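Local structure of 3-alpha-hydroxysteroid dehydrogenase (2DKN) at residues S2-S11 with H26-A36; V180-T188 with G214-I224. The protein catalyses the reversible, NAD-dependent oxidation of the 3-alpha-hydroxyl group of steroids and belongs to the short-chain dehydrogenases, which bind their coenzyme on a Rossmann fold. All coordinates share one frame; numbering follows the deposited sequence.

Interaction 1: S2-S11 with H26-A36; sequences SVIAITGSAS and HTVIGIDRGQA. With NAI (1,4-dihydronicotinamide adenine dinucleotide), chain C.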
loop_
_atom_site.group_PDB
_atom_site.type_symbol
_atom_site.label_atom_id
_atom_site.label_comp_id
_atom_site.label_asym_id
_atom_site.label_seq_id
_atom_site.Cartn_x
_atom_site.Cartn_y
_atom_site.Cartn_z
ATOM N N SER A 2 13.932 3.272 -18.590
ATOM C CA SER A 2 12.649 3.352 -19.321
ATOM C C SER A 2 12.177 4.799 -19.485
ATOM O O SER A 2 12.821 5.715 -18.981
ATOM C CB SER A 2 11.608 2.519 -18.600
ATOM O OG SER A 2 11.603 2.827 -17.236
ATOM N N VAL A 3 11.052 4.981 -20.181
ATOM C CA VAL A 3 10.471 6.299 -20.466
ATOM C C VAL A 3 9.164 6.408 -19.676
ATOM O O VAL A 3 8.261 5.593 -19.847
ATOM C CB VAL A 3 10.153 6.455 -21.950
ATOM C CG1 VAL A 3 9.501 7.831 -22.231
ATOM C CG2 VAL A 3 11.444 6.260 -22.778
ATOM N N ILE A 4 9.100 7.399 -18.794
ATOM C CA ILE A 4 7.987 7.523 -17.856
ATOM C C ILE A 4 7.441 8.945 -17.909
ATOM O O ILE A 4 8.209 9.902 -17.778
ATOM C CB ILE A 4 8.432 7.214 -16.424
ATOM C CG1 ILE A 4 9.017 5.801 -16.332
ATOM C CG2 ILE A 4 7.244 7.366 -15.450
ATOM C CD1 ILE A 4 10.081 5.705 -15.286
ATOM N N ALA A 5 6.124 9.071 -18.113
ATOM C CA ALA A 5 5.432 10.360 -18.067
ATOM C C ALA A 5 4.906 10.624 -16.665
ATOM O O ALA A 5 4.358 9.722 -16.020
ATOM C CB ALA A 5 4.280 10.364 -19.051
ATOM N N ILE A 6 5.040 11.869 -16.204
ATOM C CA ILE A 6 4.580 12.231 -14.851
ATOM C C ILE A 6 3.761 13.526 -14.938
ATOM O O ILE A 6 4.309 14.577 -15.296
ATOM C CB ILE A 6 5.765 12.527 -13.910
ATOM C CG1 ILE A 6 6.668 11.310 -13.737
ATOM C CG2 ILE A 6 5.240 13.003 -12.511
ATOM C CD1 ILE A 6 7.909 11.623 -12.829
ATOM N N THR A 7 2.463 13.464 -14.640
ATOM C CA THR A 7 1.694 14.703 -14.539
ATOM C C THR A 7 1.934 15.303 -13.168
ATOM O O THR A 7 2.133 14.566 -12.195
ATOM C CB THR A 7 0.184 14.503 -14.744
ATOM O OG1 THR A 7 -0.379 13.850 -13.586
ATOM C CG2 THR A 7 -0.088 13.697 -16.032
ATOM N N GLY A 8 1.943 16.633 -13.094
ATOM C CA GLY A 8 2.260 17.338 -11.848
ATOM C C GLY A 8 3.747 17.358 -11.487
ATOM O O GLY A 8 4.113 17.449 -10.319
ATOM N N SER A 9 4.595 17.297 -12.504
ATOM C CA SER A 9 6.034 17.183 -12.330
ATOM C C SER A 9 6.723 18.460 -11.816
ATOM O O SER A 9 7.912 18.412 -11.486
ATOM C CB SER A 9 6.690 16.808 -13.667
ATOM O OG SER A 9 6.359 17.765 -14.664
ATOM N N ALA A 10 6.014 19.593 -11.788
ATOM C CA ALA A 10 6.688 20.885 -11.508
ATOM C C ALA A 10 6.813 21.187 -10.021
ATOM O O ALA A 10 7.504 22.140 -9.634
ATOM C CB ALA A 10 5.941 22.058 -12.217
ATOM N N SER A 11 6.160 20.386 -9.181
ATOM C CA SER A 11 6.085 20.673 -7.747
ATOM C C SER A 11 5.921 19.411 -6.918
ATOM O O SER A 11 5.505 18.375 -7.437
ATOM C CB SER A 11 4.909 21.632 -7.469
ATOM O OG SER A 11 4.853 22.064 -6.108
ATOM N N HIS A 26 16.322 6.997 -15.917
ATOM C CA HIS A 26 15.134 6.944 -16.763
ATOM C C HIS A 26 14.921 8.250 -17.494
ATOM O O HIS A 26 15.384 9.299 -17.054
ATOM C CB HIS A 26 13.883 6.651 -15.935
ATOM C CG HIS A 26 13.955 5.353 -15.210
ATOM N ND1 HIS A 26 13.996 4.143 -15.869
ATOM C CD2 HIS A 26 14.054 5.073 -13.892
ATOM C CE1 HIS A 26 14.091 3.169 -14.980
ATOM N NE2 HIS A 26 14.123 3.707 -13.773
ATOM N N THR A 27 14.192 8.170 -18.596
ATOM C CA THR A 27 13.775 9.358 -19.331
ATOM C C THR A 27 12.417 9.779 -18.795
ATOM O O THR A 27 11.467 9.004 -18.847
ATOM C CB THR A 27 13.659 9.070 -20.827
ATOM O OG1 THR A 27 14.962 8.754 -21.345
ATOM C CG2 THR A 27 13.127 10.286 -21.551
ATOM N N VAL A 28 12.338 11.000 -18.271
ATOM C CA VAL A 28 11.091 11.495 -17.667
ATOM C C VAL A 28 10.446 12.546 -18.560
ATOM O O VAL A 28 11.120 13.471 -19.006
ATOM C CB VAL A 28 11.333 12.082 -16.253
ATOM C CG1 VAL A 28 10.026 12.663 -15.676
ATOM C CG2 VAL A 28 11.919 11.035 -15.318
ATOM N N ILE A 29 9.156 12.382 -18.856
ATOM C CA ILE A 29 8.411 13.379 -19.603
ATOM C C ILE A 29 7.474 14.089 -18.623
ATOM O O ILE A 29 6.542 13.483 -18.112
ATOM C CB ILE A 29 7.593 12.733 -20.733
ATOM C CG1 ILE A 29 8.537 12.034 -21.743
ATOM C CG2 ILE A 29 6.718 13.779 -21.401
ATOM C CD1 ILE A 29 7.827 11.026 -22.628
ATOM N N GLY A 30 7.744 15.353 -18.322
ATOM C CA GLY A 30 6.950 16.047 -17.300
ATOM C C GLY A 30 5.788 16.810 -17.918
ATOM O O GLY A 30 5.946 17.433 -18.966
ATOM N N ILE A 31 4.617 16.745 -17.275
ATOM C CA ILE A 31 3.446 17.501 -17.720
ATOM C C ILE A 31 2.942 18.325 -16.532
ATOM O O ILE A 31 2.745 17.786 -15.439
ATOM C CB ILE A 31 2.284 16.566 -18.180
ATOM C CG1 ILE A 31 2.747 15.567 -19.259
ATOM C CG2 ILE A 31 1.052 17.391 -18.642
ATOM C CD1 ILE A 31 3.145 14.214 -18.690
ATOM N N ASP A 32 2.774 19.632 -16.720
ATOM C CA ASP A 32 2.258 20.457 -15.635
ATOM C C ASP A 32 1.654 21.716 -16.274
ATOM O O ASP A 32 1.697 21.852 -17.488
ATOM C CB ASP A 32 3.378 20.820 -14.674
ATOM C CG ASP A 32 2.881 21.049 -13.253
ATOM O OD1 ASP A 32 3.205 20.228 -12.363
ATOM O OD2 ASP A 32 2.164 22.052 -13.021
ATOM N N ARG A 33 1.108 22.609 -15.456
ATOM C CA ARG A 33 0.546 23.881 -15.973
ATOM C C ARG A 33 1.623 24.730 -16.618
ATOM O O ARG A 33 1.362 25.467 -17.576
ATOM C CB ARG A 33 -0.115 24.684 -14.844
ATOM C CG ARG A 33 -1.427 24.058 -14.336
ATOM C CD ARG A 33 -1.967 24.847 -13.155
ATOM N NE ARG A 33 -1.100 24.744 -11.976
ATOM C CZ ARG A 33 -1.144 25.569 -10.934
ATOM N NH1 ARG A 33 -0.327 25.373 -9.894
ATOM N NH2 ARG A 33 -1.989 26.607 -10.940
ATOM N N GLY A 34 2.824 24.633 -16.066
ATOM C CA GLY A 34 3.972 25.377 -16.545
ATOM C C GLY A 34 5.208 24.717 -15.978
ATOM O O GLY A 34 5.100 23.768 -15.159
ATOM N N GLN A 35 6.381 25.218 -16.390
ATOM C CA GLN A 35 7.664 24.713 -15.894
ATOM C C GLN A 35 7.771 23.198 -16.066
ATOM O O GLN A 35 8.089 22.473 -15.115
ATOM C CB GLN A 35 7.844 25.062 -14.416
ATOM C CG GLN A 35 8.036 26.573 -14.141
ATOM C CD GLN A 35 8.200 26.880 -12.654
ATOM O OE1 GLN A 35 9.103 27.629 -12.257
ATOM N NE2 GLN A 35 7.356 26.281 -11.824
ATOM N N ALA A 36 7.466 22.727 -17.263
ATOM C CA ALA A 36 7.503 21.288 -17.549
ATOM C C ALA A 36 7.778 21.100 -19.021
ATOM O O ALA A 36 7.608 22.038 -19.788
ATOM C CB ALA A 36 6.163 20.615 -17.159
HETATM P PA NAI C . 1.754 20.249 -5.416
HETATM O O1A NAI C . 0.800 21.367 -5.527
HETATM O O2A NAI C . 3.104 20.548 -4.884
HETATM O O5B NAI C . 1.937 19.555 -6.847
HETATM C C5B NAI C . 0.837 19.300 -7.672
HETATM C C4B NAI C . 1.246 19.660 -9.094
HETATM O O4B NAI C . 0.103 19.385 -9.883
HETATM C C3B NAI C . 1.596 21.137 -9.260
HETATM O O3B NAI C . 2.796 21.304 -9.991
HETATM C C2B NAI C . 0.427 21.633 -10.093
HETATM O O2B NAI C . 0.734 22.721 -10.938
HETATM C C1B NAI C . -0.007 20.378 -10.856
HETATM N N9A NAI C . -1.383 20.635 -11.303
HETATM C C8A NAI C . -2.469 20.995 -10.530
HETATM N N7A NAI C . -3.510 21.220 -11.370
HETATM C C5A NAI C . -3.095 21.034 -12.658
HETATM C C6A NAI C . -3.722 21.144 -13.905
HETATM N N6A NAI C . -4.963 21.654 -14.055
HETATM N N1A NAI C . -2.986 20.872 -15.042
HETATM C C2A NAI C . -1.660 20.507 -14.967
HETATM N N3A NAI C . -1.036 20.400 -13.744
HETATM C C4A NAI C . -1.748 20.673 -12.611
HETATM O O3 NAI C . 0.977 19.152 -4.541
HETATM P PN NAI C . 1.457 17.666 -4.141
HETATM O O1N NAI C . 2.732 17.292 -4.777
HETATM O O2N NAI C . 1.367 17.594 -2.672
HETATM O O5D NAI C . 0.250 16.821 -4.775
HETATM C C5D NAI C . 0.492 15.770 -5.699
HETATM C C4D NAI C . -0.689 14.814 -5.583
HETATM O O4D NAI C . -0.673 14.261 -4.271
HETATM C C3D NAI C . -2.044 15.497 -5.745
HETATM O O3D NAI C . -2.880 14.621 -6.492
HETATM C C2D NAI C . -2.582 15.543 -4.316
HETATM O O2D NAI C . -3.981 15.478 -4.295
HETATM C C1D NAI C . -1.975 14.279 -3.723
HETATM N N1N NAI C . -1.925 14.294 -2.236
HETATM C C2N NAI C . -1.196 15.251 -1.588
HETATM C C3N NAI C . -1.146 15.255 -0.203
HETATM C C7N NAI C . -0.295 16.272 0.516
HETATM O O7N NAI C . -0.426 16.295 1.895
HETATM N N7N NAI C . 0.542 17.092 -0.147
HETATM C C4N NAI C . -1.836 14.273 0.535
HETATM C C5N NAI C . -2.550 13.270 -0.154
HETATM C C6N NAI C . -2.583 13.305 -1.541
HETATM O O HOH W 1 8.277 19.699 -14.582
#
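Strands 3-7 and 27-32 run parallel, their axes 4.6 Å apart and inclined by 21°, and backbone bonds join them from Thr27 N to Ser2 O as far as Gly8 N to Ile31 O. At the N-terminal end of both strands Ser2 N donates to His26 ND1 (2.9 Å) in the ring plane, while Ile4 CD1 makes a CH-pi contact over one face of the imidazole, 4.2 Å from its centroid. Branched aliphatic residues suit the extended strands. Val3 CG1, anti to its backbone N (chi1 178°), meets Ile29 CD1 at 3.6 Å on one face of the sheet, and Ile6 CD1 rests against Val28 CG1 on the other. Gly30, having no side chain, allows Ser9 OG to approach its CA to 3.2 Å; a water links that hydroxyl to Gln35 O.

Where the strands end, the contact becomes the coenzyme site. Asp32 OD1 takes Ala10 N from above the carboxylate plane (2.9 Å) and accepts from NADH O3B, while OD2 accepts from O2B at 2.6 Å. An acidic residue at the end of the second strand is a common mark of NAD-preferring Rossmann folds, and Asp32, gripping both adenosine ribose hydroxyls, fits that pattern. Arg33 NE and NH1 donate to O2B, and Gly8, whose positive phi suits a residue without a side chain, lies with CA 3.6 Å from ribose O4B.

Helix 12-23 connects the strands as a right-handed beta-alpha-beta crossover, its Leu17 and Leu21 covering Ile6, Ile4 and Val28; helix 45-59 packs on Val3, Ile29 and Ile31, and strands 65-68 and 38-39 flank the pair.

Interaction 2: V180-T188 with G214-I224; sequences VVAPGAVET and GSEPREVAEAI. With NAI (1,4-dihydronicotinamide adenine dinucleotide), chain C.
Val220 lies at the centre of the tightly packed part, where helix 217-224 covers strand 180-183, the two axes nearly antiparallel at 159°. Its CG1, anti to the backbone N (chi1 176°), touches both Val181 CG1 (4.0 Å) and Pro183 CG, and its CG2 meets Val186 CG2 at 3.9 Å. Val181 turns its other methyl, CG2, to Ile224 CG1, the two side chains crossing at about a right angle. Compact branched residues suit this buried seam between strand and helix.

Beyond the strand the chains meet through backbone: Ser215 N gives a straight bond to Ala185 O (2.9 Å), whereas Glu187 N to Ser215 O is weak. Pro217, suited to a helix's first turn because it needs no N-H donor there, sets CD 3.4 Å from Glu187 O. Glu216 is the N-cap, and its N donates to Glu219 OE2. Phe234 of the second subunit covers Ser215 and Glu219, and Ser233 of that subunit is hydrogen-bonded to Glu219 OE1.

The solvent side is looser. Glu187 and Glu216 hold nearly parallel carboxylates with OE1 atoms 5.6 Å apart; one water joins Glu187 OE1 to Gly214 N and another joins Glu187 O to Glu216 OE2.

On the coenzyme side Val186 N donates to the carboxamide O7N (2.7 Å), its O accepts from N7N, and Thr188 OG1 donates to phosphate O2N. The paired carboxamide bonds fix the rotation of that group, and Pro183 lies against the dihydronicotinamide ring. This is consistent with the loop holding the ring in position for hydride transfer, as in other short-chain dehydrogenases.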
loop_
_atom_site.group_PDB
_atom_site.type_symbol
_atom_site.label_atom_id
_atom_site.label_comp_id
_atom_site.label_asym_id
_atom_site.label_seq_id
_atom_site.Cartn_x
_atom_site.Cartn_y
_atom_site.Cartn_z
ATOM N N VAL A 180 -2.567 2.363 -7.094
ATOM C CA VAL A 180 -2.770 3.693 -6.505
ATOM C C VAL A 180 -1.890 3.843 -5.276
ATOM O O VAL A 180 -1.769 2.904 -4.490
ATOM C CB VAL A 180 -4.232 3.849 -6.047
ATOM C CG1 VAL A 180 -4.471 5.232 -5.393
ATOM C CG2 VAL A 180 -5.199 3.607 -7.215
ATOM N N VAL A 181 -1.253 5.006 -5.135
ATOM C CA VAL A 181 -0.574 5.362 -3.890
ATOM C C VAL A 181 -1.458 6.370 -3.182
ATOM O O VAL A 181 -1.938 7.320 -3.796
ATOM C CB VAL A 181 0.855 5.908 -4.169
ATOM C CG1 VAL A 181 1.434 6.550 -2.960
ATOM C CG2 VAL A 181 1.763 4.739 -4.619
ATOM N N ALA A 182 -1.691 6.143 -1.898
ATOM C CA ALA A 182 -2.563 7.008 -1.116
ATOM C C ALA A 182 -1.778 7.676 0.014
ATOM O O ALA A 182 -1.604 7.108 1.110
ATOM C CB ALA A 182 -3.761 6.218 -0.575
ATOM N N PRO A 183 -1.265 8.880 -0.259
ATOM C CA PRO A 183 -0.501 9.594 0.767
ATOM C C PRO A 183 -1.404 10.140 1.870
ATOM O O PRO A 183 -2.587 10.404 1.637
ATOM C CB PRO A 183 0.144 10.768 -0.005
ATOM C CG PRO A 183 -0.048 10.458 -1.466
ATOM C CD PRO A 183 -1.307 9.605 -1.542
ATOM N N GLY A 184 -0.839 10.264 3.071
ATOM C CA GLY A 184 -1.436 11.056 4.124
ATOM C C GLY A 184 -0.739 12.393 3.922
ATOM O O GLY A 184 -0.383 12.742 2.793
ATOM N N ALA A 185 -0.563 13.154 4.986
ATOM C CA ALA A 185 0.039 14.494 4.850
ATOM C C ALA A 185 1.454 14.476 4.284
ATOM O O ALA A 185 2.287 13.723 4.750
ATOM C CB ALA A 185 0.039 15.179 6.210
ATOM N N VAL A 186 1.727 15.310 3.282
ATOM C CA VAL A 186 3.068 15.403 2.743
ATOM C C VAL A 186 3.521 16.849 2.446
ATOM O O VAL A 186 2.667 17.656 2.125
ATOM C CB VAL A 186 3.082 14.793 1.281
ATOM C CG1 VAL A 186 4.512 14.673 0.732
ATOM C CG2 VAL A 186 2.337 13.446 1.176
ATOM N N GLU A 187 4.789 17.244 2.660
ATOM C CA GLU A 187 5.190 18.544 3.257
ATOM C C GLU A 187 5.502 18.867 1.778
ATOM O O GLU A 187 6.655 18.850 1.342
ATOM C CB GLU A 187 6.484 18.409 4.043
ATOM C CG GLU A 187 6.261 17.876 5.440
ATOM C CD GLU A 187 5.466 18.846 6.292
ATOM O OE1 GLU A 187 5.004 18.441 7.387
ATOM O OE2 GLU A 187 5.292 20.012 5.865
ATOM N N THR A 188 4.492 19.196 0.976
ATOM C CA THR A 188 4.484 20.235 -0.045
ATOM C C THR A 188 3.704 21.552 -0.003
ATOM O O THR A 188 3.035 21.850 0.974
ATOM C CB THR A 188 3.865 19.493 -1.265
ATOM O OG1 THR A 188 2.441 19.425 -1.094
ATOM C CG2 THR A 188 4.384 18.028 -1.327
ATOM N N GLY A 214 4.907 14.738 8.982
ATOM C CA GLY A 214 4.432 14.525 7.612
ATOM C C GLY A 214 5.489 13.835 6.753
ATOM O O GLY A 214 6.655 13.756 7.142
ATOM N N SER A 215 5.077 13.337 5.582
ATOM C CA SER A 215 6.006 12.688 4.671
ATOM C C SER A 215 6.856 13.746 3.962
ATOM O O SER A 215 6.387 14.857 3.708
ATOM C CB SER A 215 5.218 11.913 3.599
ATOM O OG SER A 215 6.110 11.163 2.787
ATOM N N GLU A 216 8.067 13.367 3.551
ATOM C CA GLU A 216 8.771 14.221 2.611
ATOM C C GLU A 216 8.301 13.739 1.234
ATOM O O GLU A 216 7.979 12.556 1.069
ATOM C CB GLU A 216 10.296 14.132 2.775
ATOM C CG GLU A 216 10.777 14.779 4.076
ATOM C CD GLU A 216 10.381 16.258 4.167
ATOM O OE1 GLU A 216 9.784 16.669 5.187
ATOM O OE2 GLU A 216 10.620 17.016 3.197
ATOM N N PRO A 217 8.205 14.651 0.245
ATOM C CA PRO A 217 7.724 14.200 -1.063
ATOM C C PRO A 217 8.519 13.015 -1.611
ATOM O O PRO A 217 7.955 12.167 -2.281
ATOM C CB PRO A 217 7.915 15.424 -1.970
ATOM C CG PRO A 217 8.128 16.583 -1.066
ATOM C CD PRO A 217 8.443 16.107 0.306
ATOM N N ARG A 218 9.825 12.976 -1.361
ATOM C CA ARG A 218 10.650 11.883 -1.861
ATOM C C ARG A 218 10.191 10.520 -1.307
ATOM O O ARG A 218 10.375 9.502 -1.975
ATOM C CB ARG A 218 12.116 12.138 -1.511
ATOM C CG ARG A 218 13.049 10.959 -1.693
ATOM C CD ARG A 218 13.492 10.763 -3.109
ATOM N NE ARG A 218 14.651 9.870 -3.147
ATOM C CZ ARG A 218 15.825 10.179 -3.691
ATOM N NH1 ARG A 218 16.809 9.285 -3.669
ATOM N NH2 ARG A 218 16.003 11.363 -4.279
ATOM N N GLU A 219 9.632 10.494 -0.097
ATOM C CA GLU A 219 9.186 9.223 0.509
ATOM C C GLU A 219 7.985 8.664 -0.267
ATOM O O GLU A 219 7.865 7.444 -0.490
ATOM C CB GLU A 219 8.832 9.407 1.988
ATOM C CG GLU A 219 10.025 9.838 2.813
ATOM C CD GLU A 219 9.690 10.002 4.257
ATOM O OE1 GLU A 219 9.993 9.069 5.019
ATOM O OE2 GLU A 219 9.140 11.052 4.640
ATOM N N VAL A 220 7.108 9.556 -0.707
ATOM C CA VAL A 220 6.009 9.139 -1.581
ATOM C C VAL A 220 6.542 8.735 -2.950
ATOM O O VAL A 220 6.118 7.724 -3.502
ATOM C CB VAL A 220 4.921 10.216 -1.702
ATOM C CG1 VAL A 220 3.834 9.765 -2.711
ATOM C CG2 VAL A 220 4.300 10.472 -0.320
ATOM N N ALA A 221 7.497 9.500 -3.481
ATOM C CA ALA A 221 8.102 9.166 -4.756
ATOM C C ALA A 221 8.716 7.758 -4.758
ATOM O O ALA A 221 8.610 7.024 -5.753
ATOM C CB ALA A 221 9.158 10.207 -5.108
ATOM N N GLU A 222 9.334 7.368 -3.640
ATOM C CA GLU A 222 9.978 6.044 -3.564
ATOM C C GLU A 222 8.936 4.954 -3.663
ATOM O O GLU A 222 9.156 3.960 -4.314
ATOM C CB GLU A 222 10.759 5.868 -2.260
ATOM C CG GLU A 222 12.047 6.680 -2.188
ATOM C CD GLU A 222 13.213 6.032 -2.887
ATOM O OE1 GLU A 222 14.350 6.520 -2.684
ATOM O OE2 GLU A 222 13.015 5.062 -3.651
ATOM N N ALA A 223 7.802 5.136 -2.996
ATOM C CA ALA A 223 6.700 4.164 -3.121
ATOM C C ALA A 223 6.167 4.080 -4.561
ATOM O O ALA A 223 5.888 2.983 -5.087
ATOM C CB ALA A 223 5.602 4.509 -2.161
ATOM N N ILE A 224 6.020 5.224 -5.212
ATOM C CA ILE A 224 5.579 5.223 -6.606
ATOM C C ILE A 224 6.586 4.509 -7.516
ATOM O O ILE A 224 6.204 3.690 -8.369
ATOM C CB ILE A 224 5.340 6.657 -7.116
ATOM C CG1 ILE A 224 4.222 7.329 -6.308
ATOM C CG2 ILE A 224 5.021 6.660 -8.627
ATOM C CD1 ILE A 224 4.124 8.855 -6.572
HETATM P PA NAI C . 1.754 20.249 -5.416
HETATM O O1A NAI C . 0.800 21.367 -5.527
HETATM O O2A NAI C . 3.104 20.548 -4.884
HETATM O O5B NAI C . 1.937 19.555 -6.847
HETATM C C5B NAI C . 0.837 19.300 -7.672
HETATM C C4B NAI C . 1.246 19.660 -9.094
HETATM O O4B NAI C . 0.103 19.385 -9.883
HETATM C C3B NAI C . 1.596 21.137 -9.260
HETATM O O3B NAI C . 2.796 21.304 -9.991
HETATM C C2B NAI C . 0.427 21.633 -10.093
HETATM O O2B NAI C . 0.734 22.721 -10.938
HETATM C C1B NAI C . -0.007 20.378 -10.856
HETATM N N9A NAI C . -1.383 20.635 -11.303
HETATM C C8A NAI C . -2.469 20.995 -10.530
HETATM N N7A NAI C . -3.510 21.220 -11.370
HETATM C C5A NAI C . -3.095 21.034 -12.658
HETATM C C6A NAI C . -3.722 21.144 -13.905
HETATM N N6A NAI C . -4.963 21.654 -14.055
HETATM N N1A NAI C . -2.986 20.872 -15.042
HETATM C C2A NAI C . -1.660 20.507 -14.967
HETATM N N3A NAI C . -1.036 20.400 -13.744
HETATM C C4A NAI C . -1.748 20.673 -12.611
HETATM O O3 NAI C . 0.977 19.152 -4.541
HETATM P PN NAI C . 1.457 17.666 -4.141
HETATM O O1N NAI C . 2.732 17.292 -4.777
HETATM O O2N NAI C . 1.367 17.594 -2.672
HETATM O O5D NAI C . 0.250 16.821 -4.775
HETATM C C5D NAI C . 0.492 15.770 -5.699
HETATM C C4D NAI C . -0.689 14.814 -5.583
HETATM O O4D NAI C . -0.673 14.261 -4.271
HETATM C C3D NAI C . -2.044 15.497 -5.745
HETATM O O3D NAI C . -2.880 14.621 -6.492
HETATM C C2D NAI C . -2.582 15.543 -4.316
HETATM O O2D NAI C . -3.981 15.478 -4.295
HETATM C C1D NAI C . -1.975 14.279 -3.723
HETATM N N1N NAI C . -1.925 14.294 -2.236
HETATM C C2N NAI C . -1.196 15.251 -1.588
HETATM C C3N NAI C . -1.146 15.255 -0.203
HETATM C C7N NAI C . -0.295 16.272 0.516
HETATM O O7N NAI C . -0.426 16.295 1.895
HETATM N N7N NAI C . 0.542 17.092 -0.147
HETATM C C4N NAI C . -1.836 14.273 0.535
HETATM C C5N NAI C . -2.550 13.270 -0.154
HETATM C C6N NAI C . -2.583 13.305 -1.541
HETATM O O HOH W 2 6.342 17.030 9.130
HETATM O O HOH W 3 9.510 19.335 2.004
#

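How the interactions relate
Both interactions involve strands of one parallel sheet but sit in different halves of it: interaction 1 joins strands 3-7 and 27-32, while interaction 2 lays helix 217-228 against strand 177-183, with strands 65-68 and 108-112 in between. Their centres are about 17 Å apart and their nearest atoms about 6 Å. Helix 12-23 bridges them, packing on the face of the sheet that carries Ile4, Ile6 and Val28 and against Pro217, Val220 and Ile224. Along the chain interaction 1 is complete before interaction 2 begins. The two meet functionally on NADH: residues 2-11 and 26-36 hold its adenosine ribose and the adjoining phosphate, residues 180-188 its nicotinamide end, so the extended coenzyme spans both halves of the Rossmann fold.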